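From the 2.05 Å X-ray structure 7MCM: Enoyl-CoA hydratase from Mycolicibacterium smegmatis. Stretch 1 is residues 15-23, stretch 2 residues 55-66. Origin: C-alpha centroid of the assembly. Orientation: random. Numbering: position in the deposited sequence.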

# COMPACT_ATOMS: atom_id res chain seq x y z
N ARG B 15 23.04 -24.68 16.57
CA ARG B 15 21.85 -23.98 16.12
C ARG B 15 21.93 -23.55 14.66
O ARG B 15 21.06 -22.81 14.19
CB ARG B 15 21.58 -22.77 17.01
CG ARG B 15 21.75 -23.09 18.48
CD ARG B 15 21.24 -21.98 19.36
NE ARG B 15 19.85 -22.23 19.70
CZ ARG B 15 19.42 -22.57 20.91
NH1 ARG B 15 20.25 -22.68 21.94
NH2 ARG B 15 18.13 -22.85 21.09
N VAL B 16 22.94 -24.01 13.93
CA VAL B 16 23.14 -23.62 12.54
C VAL B 16 22.96 -24.85 11.67
O VAL B 16 23.64 -25.86 11.86
CB VAL B 16 24.53 -23.00 12.33
CG1 VAL B 16 24.71 -22.57 10.87
CG2 VAL B 16 24.72 -21.82 13.27
N GLN B 17 22.06 -24.75 10.69
CA GLN B 17 21.91 -25.78 9.67
C GLN B 17 22.54 -25.29 8.38
O GLN B 17 22.42 -24.11 8.02
CB GLN B 17 20.44 -26.12 9.39
CG GLN B 17 19.83 -27.12 10.31
CD GLN B 17 18.44 -27.53 9.86
OE1 GLN B 17 17.88 -26.94 8.94
NE2 GLN B 17 17.87 -28.52 10.53
N THR B 18 23.21 -26.19 7.67
CA THR B 18 23.68 -25.89 6.33
C THR B 18 22.86 -26.70 5.33
O THR B 18 22.70 -27.92 5.49
CB THR B 18 25.17 -26.19 6.18
OG1 THR B 18 25.88 -25.45 7.17
CG2 THR B 18 25.66 -25.77 4.81
N TRP B 19 22.32 -26.01 4.33
CA TRP B 19 21.61 -26.63 3.22
C TRP B 19 22.51 -26.52 2.00
O TRP B 19 22.86 -25.40 1.59
CB TRP B 19 20.28 -25.92 2.96
CG TRP B 19 19.33 -25.88 4.11
CD1 TRP B 19 19.48 -26.48 5.33
CD2 TRP B 19 18.07 -25.20 4.15
NE1 TRP B 19 18.38 -26.22 6.12
CE2 TRP B 19 17.51 -25.43 5.42
CE3 TRP B 19 17.37 -24.41 3.23
CZ2 TRP B 19 16.27 -24.91 5.79
CZ3 TRP B 19 16.15 -23.89 3.60
CH2 TRP B 19 15.61 -24.13 4.87
N THR B 20 22.89 -27.66 1.42
CA THR B 20 23.76 -27.68 0.26
C THR B 20 22.96 -28.18 -0.93
O THR B 20 22.52 -29.33 -0.96
CB THR B 20 24.99 -28.57 0.50
OG1 THR B 20 25.65 -28.16 1.70
CG2 THR B 20 25.95 -28.42 -0.65
N ILE B 21 22.77 -27.29 -1.92
CA ILE B 21 22.13 -27.67 -3.17
C ILE B 21 22.99 -28.71 -3.86
O ILE B 21 24.19 -28.49 -4.05
CB ILE B 21 21.94 -26.44 -4.07
CG1 ILE B 21 21.15 -25.35 -3.33
CG2 ILE B 21 21.28 -26.85 -5.41
CD1 ILE B 21 21.24 -23.98 -4.01
N ASP B 22 22.40 -29.85 -4.23
CA ASP B 22 23.20 -30.94 -4.80
C ASP B 22 22.42 -31.58 -5.96
O ASP B 22 21.82 -32.65 -5.84
CB ASP B 22 23.58 -31.96 -3.71
CG ASP B 22 24.77 -32.85 -4.11
OD1 ASP B 22 25.24 -32.75 -5.27
OD2 ASP B 22 25.24 -33.65 -3.27
N VAL B 23 22.45 -30.92 -7.12
CA VAL B 23 21.85 -31.46 -8.34
C VAL B 23 22.96 -31.56 -9.37
O VAL B 23 23.07 -30.70 -10.26
CB VAL B 23 20.68 -30.58 -8.81
CG1 VAL B 23 19.93 -31.23 -9.97
CG2 VAL B 23 19.72 -30.31 -7.66
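Stretch 2, residues 55-66: VILTGAGRFFSA

How does stretch 2 run relative to stretch 1? Residues 55-59 form an extended strand lying parallel to strand 16-21, their N-to-C directions 22° apart, with a signed crossing angle of -22° and a closest axial approach of 4.5 Å. Gln 17 pairs with Val 55, and the register continues without a slip to Ile 21 and Gly 59. Beyond Gly 59 the chain leaves the strand, and at Phe 64 it turns a corner.

What holds the first half of stretch 1? Val 16 CG1 touches Ile 56 CD1 at 3.9 Å. Gln 17 O then accepts a hydrogen bond from Ile 56 N at 2.8 Å, and Ile 56 O in turn accepts one from Trp 19 N, also at 2.8 Å. Ile 56 thus bridges the residues flanking Thr 18, the alternation typical of parallel strands. Thr 18 CA lies 3.3 Å from Ile 56 O, a CA-H...O contact.

Where does the Trp 19 side chain go? It shares a sheet face with Gln 17, Ile 21, Val 55 and Leu 57. Val 55 CG1 sits over the indole, 3.6 Å from the centroid of its five-membered ring, a CH-pi contact. Within stretch 1, Trp 19 NE1 donates to Gln 17 OE1 at 3.0 Å, which ties the indole nitrogen to the Gln 17 side chain, two residues back on the same face.

How does the pairing finish? Trp 19 O accepts from Thr 58 N at 3.0 Å. On the face shared by Thr 18, Ile 56 and Thr 58, Thr 20 turns CG2 to within 3.8 Å of the CB of Ala 60, which points toward stretch 1 just past the strand. Ile 21 N donates to Thr 58 O at 2.8 Å. Ile 21 CG1 meets Leu 57 CD1 at 4.0 Å, while Ile 21 CD1 reaches Phe 64 O at 3.7 Å. The last bond, Ala 60 N to Ile 21 O at 2.9 Å, extends the ladder just past the strand.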

# COMPACT_ATOMS: atom_id res chain seq x y z
N VAL B 55 20.22 -20.60 8.99
CA VAL B 55 20.48 -21.50 7.86
C VAL B 55 21.55 -20.86 7.00
O VAL B 55 21.49 -19.66 6.71
CB VAL B 55 19.21 -21.78 7.03
CG1 VAL B 55 19.54 -22.42 5.67
CG2 VAL B 55 18.27 -22.68 7.79
N ILE B 56 22.56 -21.65 6.63
CA ILE B 56 23.53 -21.29 5.59
C ILE B 56 23.15 -22.06 4.33
O ILE B 56 23.12 -23.30 4.33
CB ILE B 56 24.96 -21.64 6.01
CG1 ILE B 56 25.42 -20.80 7.22
CG2 ILE B 56 25.90 -21.47 4.80
CD1 ILE B 56 26.76 -21.28 7.82
N LEU B 57 22.90 -21.35 3.24
CA LEU B 57 22.53 -21.96 1.96
C LEU B 57 23.69 -21.85 0.99
O LEU B 57 24.20 -20.75 0.75
CB LEU B 57 21.28 -21.30 1.38
CG LEU B 57 20.82 -21.78 -0.00
CD1 LEU B 57 20.39 -23.25 0.04
CD2 LEU B 57 19.70 -20.88 -0.50
N THR B 58 24.11 -22.98 0.43
CA THR B 58 25.28 -22.98 -0.44
C THR B 58 25.12 -24.11 -1.45
O THR B 58 24.17 -24.89 -1.40
CB THR B 58 26.56 -23.13 0.41
OG1 THR B 58 27.71 -22.75 -0.35
CG2 THR B 58 26.72 -24.55 0.91
N GLY B 59 26.04 -24.19 -2.41
CA GLY B 59 25.98 -25.19 -3.48
C GLY B 59 27.14 -26.16 -3.40
O GLY B 59 28.26 -25.77 -3.06
N ALA B 60 26.87 -27.43 -3.75
CA ALA B 60 27.93 -28.42 -3.85
C ALA B 60 28.74 -28.21 -5.13
O ALA B 60 28.19 -27.96 -6.20
CB ALA B 60 27.36 -29.84 -3.83
N GLY B 61 30.06 -28.33 -5.01
CA GLY B 61 30.90 -28.29 -6.19
C GLY B 61 31.19 -26.87 -6.66
O GLY B 61 31.30 -25.94 -5.87
N ARG B 62 31.28 -26.72 -7.98
CA ARG B 62 31.72 -25.49 -8.61
C ARG B 62 30.63 -24.42 -8.69
O ARG B 62 30.96 -23.24 -8.80
CB ARG B 62 32.20 -25.81 -10.02
CG ARG B 62 33.28 -24.92 -10.56
CD ARG B 62 33.41 -25.13 -12.06
NE ARG B 62 32.73 -26.35 -12.48
CZ ARG B 62 32.46 -26.67 -13.74
NH1 ARG B 62 32.78 -25.86 -14.74
NH2 ARG B 62 31.84 -27.82 -14.00
N PHE B 63 29.37 -24.81 -8.66
CA PHE B 63 28.24 -23.91 -8.86
C PHE B 63 27.55 -23.64 -7.53
O PHE B 63 27.51 -24.50 -6.66
CB PHE B 63 27.21 -24.51 -9.82
CG PHE B 63 27.69 -24.67 -11.24
CD1 PHE B 63 28.38 -25.80 -11.62
CD2 PHE B 63 27.41 -23.71 -12.20
CE1 PHE B 63 28.81 -25.97 -12.92
CE2 PHE B 63 27.84 -23.87 -13.51
CZ PHE B 63 28.54 -25.00 -13.87
N PHE B 64 27.03 -22.42 -7.38
CA PHE B 64 25.98 -22.21 -6.38
C PHE B 64 24.67 -22.76 -6.92
O PHE B 64 24.12 -23.73 -6.37
CB PHE B 64 25.87 -20.71 -6.03
CG PHE B 64 24.75 -20.39 -5.08
CD1 PHE B 64 24.87 -20.65 -3.71
CD2 PHE B 64 23.56 -19.81 -5.54
CE1 PHE B 64 23.84 -20.34 -2.83
CE2 PHE B 64 22.53 -19.50 -4.66
CZ PHE B 64 22.67 -19.76 -3.30
N SER B 65 24.19 -22.20 -8.02
CA SER B 65 23.06 -22.75 -8.77
C SER B 65 23.07 -22.16 -10.17
O SER B 65 22.98 -20.93 -10.32
CB SER B 65 21.74 -22.46 -8.06
OG SER B 65 20.65 -22.82 -8.89
N ALA B 66 23.17 -23.02 -11.20
CA ALA B 66 23.01 -22.59 -12.59
C ALA B 66 21.58 -22.26 -12.92
O ALA B 66 21.36 -22.03 -14.12
CB ALA B 66 23.50 -23.65 -13.56